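Local coordinates for protein phosphotriesterase, putative (Deinococcus radiodurans, PDB 4J35) that probably hydrolyses lactones at a two-metal centre, and is here a variant of a weak promiscuous lactonase engineered for organophosphate hydrolysis, at residues 223-229 and 258-264. The protein carries 7 engineered substitutions. Sequence-based numbering, arbitrary orientation.
With CO (cobalt (II) ion), chain C.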
ATOM      1  N   SER A 223      -8.013   1.198  10.529  1.00 34.58           N
ATOM      2  CA  SER A 223      -8.285   0.026   9.718  1.00 38.05           C
ATOM      3  C   SER A 223      -7.017  -0.812   9.469  1.00 30.77           C
ATOM      4  O   SER A 223      -5.886  -0.366   9.689  1.00 29.79           O
ATOM      5  CB  SER A 223      -8.873   0.498   8.409  1.00 29.38           C
ATOM      6  OG  SER A 223     -10.097   1.162   8.623  1.00 41.85           O
ATOM      7  N   ILE A 224      -7.199  -2.053   8.986  1.00 32.77           N
ATOM      8  CA  ILE A 224      -6.063  -2.907   8.794  1.00 30.29           C
ATOM      9  C   ILE A 224      -6.265  -3.589   7.472  1.00 29.20           C
ATOM     10  O   ILE A 224      -7.410  -3.842   7.114  1.00 32.54           O
ATOM     11  CB  ILE A 224      -5.917  -3.936   9.922  1.00 30.32           C
ATOM     12  CG1 ILE A 224      -7.125  -4.812  10.060  1.00 31.93           C
ATOM     13  CG2 ILE A 224      -5.720  -3.186  11.257  1.00 34.52           C
ATOM     14  CD1 ILE A 224      -6.873  -6.054  10.961  1.00 32.26           C
ATOM     15  N   ALA A 225      -5.155  -3.831   6.797  1.00 30.08           N
ATOM     16  CA  ALA A 225      -5.225  -4.471   5.461  1.00 28.45           C
ATOM     17  C   ALA A 225      -4.525  -5.797   5.482  1.00 29.06           C
ATOM     18  O   ALA A 225      -3.377  -5.910   5.911  1.00 33.05           O
ATOM     19  CB  ALA A 225      -4.571  -3.598   4.474  1.00 29.01           C
ATOM     20  N   PHE A 226      -5.216  -6.788   4.921  1.00 35.13           N
ATOM     21  CA  PHE A 226      -4.654  -8.060   4.551  1.00 33.36           C
ATOM     22  C   PHE A 226      -4.274  -7.804   3.099  1.00 31.07           C
ATOM     23  O   PHE A 226      -5.103  -7.995   2.194  1.00 32.80           O
ATOM     24  CB  PHE A 226      -5.747  -9.138   4.674  1.00 37.13           C
ATOM     25  CG  PHE A 226      -6.063  -9.529   6.109  1.00 36.37           C
ATOM     26  CD1 PHE A 226      -6.561  -8.613   7.013  1.00 38.20           C
ATOM     27  CD2 PHE A 226      -5.856 -10.831   6.530  1.00 39.20           C
ATOM     28  CE1 PHE A 226      -6.845  -8.998   8.296  1.00 36.38           C
ATOM     29  CE2 PHE A 226      -6.122 -11.216   7.793  1.00 42.74           C
ATOM     30  CZ  PHE A 226      -6.613 -10.295   8.701  1.00 39.52           C
ATOM     31  N   ASP A 227      -3.065  -7.282   2.875  1.00 31.29           N
ATOM     32  CA  ASP A 227      -2.767  -6.728   1.575  1.00 35.47           C
ATOM     33  C   ASP A 227      -1.630  -7.413   0.813  1.00 32.76           C
ATOM     34  O   ASP A 227      -1.123  -6.842  -0.147  1.00 30.90           O
ATOM     35  CB  ASP A 227      -2.521  -5.236   1.672  1.00 31.62           C
ATOM     36  CG  ASP A 227      -1.440  -4.888   2.688  1.00 41.92           C
ATOM     37  OD1 ASP A 227      -0.691  -5.790   3.093  1.00 36.05           O
ATOM     38  OD2 ASP A 227      -1.372  -3.719   3.117  1.00 33.32           O
ATOM     39  N   ARG A 228      -1.244  -8.615   1.232  1.00 33.66           N
ATOM     40  CA  ARG A 228      -0.293  -9.417   0.436  1.00 31.13           C
ATOM     41  C   ARG A 228      -0.936 -10.765   0.060  1.00 37.10           C
ATOM     42  O   ARG A 228      -0.266 -11.808  -0.003  1.00 36.68           O
ATOM     43  CB  ARG A 228       1.015  -9.616   1.199  1.00 37.68           C
ATOM     44  CG  ARG A 228       1.471  -8.332   1.911  1.00 38.65           C
ATOM     45  CD  ARG A 228       2.830  -8.454   2.521  1.00 37.82           C
ATOM     46  NE  ARG A 228       3.877  -8.245   1.537  1.00 42.45           N
ATOM     47  CZ  ARG A 228       5.174  -8.326   1.801  1.00 70.50           C
ATOM     48  NH1 ARG A 228       5.592  -8.564   3.043  1.00 65.20           N
ATOM     49  NH2 ARG A 228       6.055  -8.146   0.821  1.00 64.02           N
ATOM     50  N   ILE A 229      -2.240 -10.724  -0.181  1.00 34.63           N
ATOM     51  CA  ILE A 229      -3.006 -11.930  -0.473  1.00 31.79           C
ATOM     52  C   ILE A 229      -2.469 -12.491  -1.790  1.00 36.83           C
ATOM     53  O   ILE A 229      -2.360 -11.773  -2.769  1.00 33.27           O
ATOM     54  CB  ILE A 229      -4.521 -11.667  -0.584  1.00 31.96           C
ATOM     55  CG1 ILE A 229      -5.062 -11.131   0.776  1.00 31.99           C
ATOM     56  CG2 ILE A 229      -5.275 -12.938  -0.947  1.00 37.74           C
ATOM     57  CD1 ILE A 229      -6.514 -10.724   0.744  1.00 34.56           C
ATOM     58  N   ARG A 258     -13.622  -2.146   9.148  1.00 33.12           N
ATOM     59  CA  ARG A 258     -12.218  -1.802   9.360  1.00 32.80           C
ATOM     60  C   ARG A 258     -11.201  -2.727   8.673  1.00 33.27           C
ATOM     61  O   ARG A 258     -10.007  -2.636   8.951  1.00 33.36           O
ATOM     62  CB  ARG A 258     -11.915  -1.780  10.848  1.00 37.00           C
ATOM     63  CG  ARG A 258     -12.880  -0.868  11.615  1.00 38.65           C
ATOM     64  CD  ARG A 258     -12.562   0.594  11.379  1.00 44.14           C
ATOM     65  NE  ARG A 258     -13.718   1.461  11.627  1.00 54.93           N
ATOM     66  CZ  ARG A 258     -14.023   2.011  12.802  1.00 54.77           C
ATOM     67  NH1 ARG A 258     -13.259   1.811  13.871  1.00 38.95           N
ATOM     68  NH2 ARG A 258     -15.101   2.776  12.907  1.00 37.84           N
ATOM     69  N   LEU A 259     -11.684  -3.602   7.771  1.00 36.14           N
ATOM     70  CA  LEU A 259     -10.812  -4.562   7.093  1.00 34.09           C
ATOM     71  C   LEU A 259     -10.733  -4.258   5.603  1.00 33.08           C
ATOM     72  O   LEU A 259     -11.769  -3.998   4.968  1.00 35.16           O
ATOM     73  CB  LEU A 259     -11.357  -5.991   7.238  1.00 38.87           C
ATOM     74  CG  LEU A 259     -11.579  -6.504   8.670  1.00 39.91           C
ATOM     75  CD1 LEU A 259     -12.402  -7.772   8.633  1.00 44.70           C
ATOM     76  CD2 LEU A 259     -10.240  -6.736   9.401  1.00 37.49           C
ATOM     77  N   LEU A 260      -9.515  -4.288   5.058  1.00 32.17           N
ATOM     78  CA  LEU A 260      -9.324  -4.088   3.628  1.00 32.57           C
ATOM     79  C   LEU A 260      -8.464  -5.198   3.040  1.00 36.89           C
ATOM     80  O   LEU A 260      -7.793  -5.920   3.756  1.00 31.93           O
ATOM     81  CB  LEU A 260      -8.701  -2.720   3.349  1.00 34.42           C
ATOM     82  CG  LEU A 260      -9.656  -1.565   3.644  1.00 37.76           C
ATOM     83  CD1 LEU A 260      -9.433  -1.020   5.083  1.00 31.97           C
ATOM     84  CD2 LEU A 260      -9.492  -0.475   2.609  1.00 33.36           C
ATOM     85  N   LEU A 261      -8.498  -5.312   1.716  1.00 31.95           N
ATOM     86  CA  LEU A 261      -7.932  -6.483   1.014  1.00 33.76           C
ATOM     87  C   LEU A 261      -7.103  -6.057  -0.197  1.00 31.72           C
ATOM     88  O   LEU A 261      -7.555  -5.261  -0.995  1.00 34.75           O
ATOM     89  CB  LEU A 261      -9.055  -7.394   0.516  1.00 34.42           C
ATOM     90  CG  LEU A 261     -10.086  -7.896   1.531  1.00 32.77           C
ATOM     91  CD1 LEU A 261     -11.231  -8.614   0.768  1.00 41.05           C
ATOM     92  CD2 LEU A 261      -9.478  -8.830   2.557  1.00 35.13           C
ATOM     93  N   SER A 262      -5.876  -6.564  -0.312  1.00 34.08           N
ATOM     94  CA  SER A 262      -5.047  -6.271  -1.498  1.00 31.38           C
ATOM     95  C   SER A 262      -3.987  -7.334  -1.697  1.00 31.32           C
ATOM     96  O   SER A 262      -3.936  -8.292  -0.925  1.00 32.61           O
ATOM     97  CB  SER A 262      -4.400  -4.912  -1.402  1.00 35.82           C
ATOM     98  OG  SER A 262      -4.671  -4.180  -2.565  1.00 31.14           O
ATOM     99  N   HIS A 263      -3.179  -7.173  -2.758  1.00 33.05           N
ATOM    100  CA  HIS A 263      -2.151  -8.147  -3.090  1.00 31.15           C
ATOM    101  C   HIS A 263      -0.697  -7.729  -2.856  1.00 31.08           C
ATOM    102  O   HIS A 263       0.188  -8.608  -2.790  1.00 32.47           O
ATOM    103  CB  HIS A 263      -2.252  -8.553  -4.587  1.00 31.21           C
ATOM    104  CG  HIS A 263      -3.645  -8.816  -5.053  1.00 31.45           C
ATOM    105  ND1 HIS A 263      -4.482  -7.823  -5.514  1.00 32.00           N
ATOM    106  CD2 HIS A 263      -4.328  -9.976  -5.179  1.00 35.50           C
ATOM    107  CE1 HIS A 263      -5.620  -8.367  -5.920  1.00 35.20           C
ATOM    108  NE2 HIS A 263      -5.549  -9.669  -5.721  1.00 31.86           N
ATOM    109  N   ASP A 264      -0.416  -6.424  -2.848  1.00 30.74           N
ATOM    110  CA  ASP A 264       0.966  -5.942  -2.816  1.00 30.53           C
ATOM    111  C   ASP A 264       1.730  -6.479  -4.045  1.00 31.47           C
ATOM    112  O   ASP A 264       2.924  -6.751  -3.991  1.00 32.04           O
ATOM    113  CB  ASP A 264       1.649  -6.401  -1.547  1.00 30.52           C
ATOM    114  CG  ASP A 264       2.919  -5.603  -1.229  1.00 30.32           C
ATOM    115  OD1 ASP A 264       3.160  -4.525  -1.803  1.00 31.12           O
ATOM    116  OD2 ASP A 264       3.690  -6.111  -0.413  1.00 31.65           O
TER
HETATM  117 CO    CO C 402       4.003  -2.660  -0.967  1.00 27.94          CO
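R228 and D264 meet just beyond the C-terminal ends of two parallel strands, where a salt bridge adjoins the metal centre. From CB, which lies near the carbonyl O of H263, the R228 chain runs alongside D264: CG passes 4.0 Å from D264 CB, CD skirts D264 OD2, and NE reaches that same OD2 at 2.9 Å. Further out, CZ at 3.5 Å and NH2 at 3.4 Å from D264 OD2 only touch it, without a hydrogen bond. The NE bond is weak, with an N-H...O angle of 128°, and the guanidinium and carboxylate planes stand 53° apart; the chain, anti at chi2, bends at chi3 (82°), which places NE beside D264 OD2. D264 divides its carboxylate, giving OD2 to R228 while OD1 binds cobalt at 2.2 Å, with H21, H23 and K143 completing the site of that ion. An alanine in place of R228 would probably leave OD2 without its charged partner and the metal-bound carboxylate less firmly fixed in rotation.

Four backbone hydrogen bonds join 223-226 to 258-262 in parallel register, from I224 N to R258 O through S262 N to F226 O. Past the strand ends the regular pattern breaks: I229 N, not R228 N, bonds S262 O, at 3.1 Å. On the face carrying F226, L259 CD2 lies 3.7 Å from I224 CG1, the two side chains side by side.

This pairing closes the beta-alpha-beta unit through helix 240-251 in the TIM barrel; helix 211-218 covers I224, helix 291-303 packs on L261 and I229, and strand 17-26 adjoins S262 and H263.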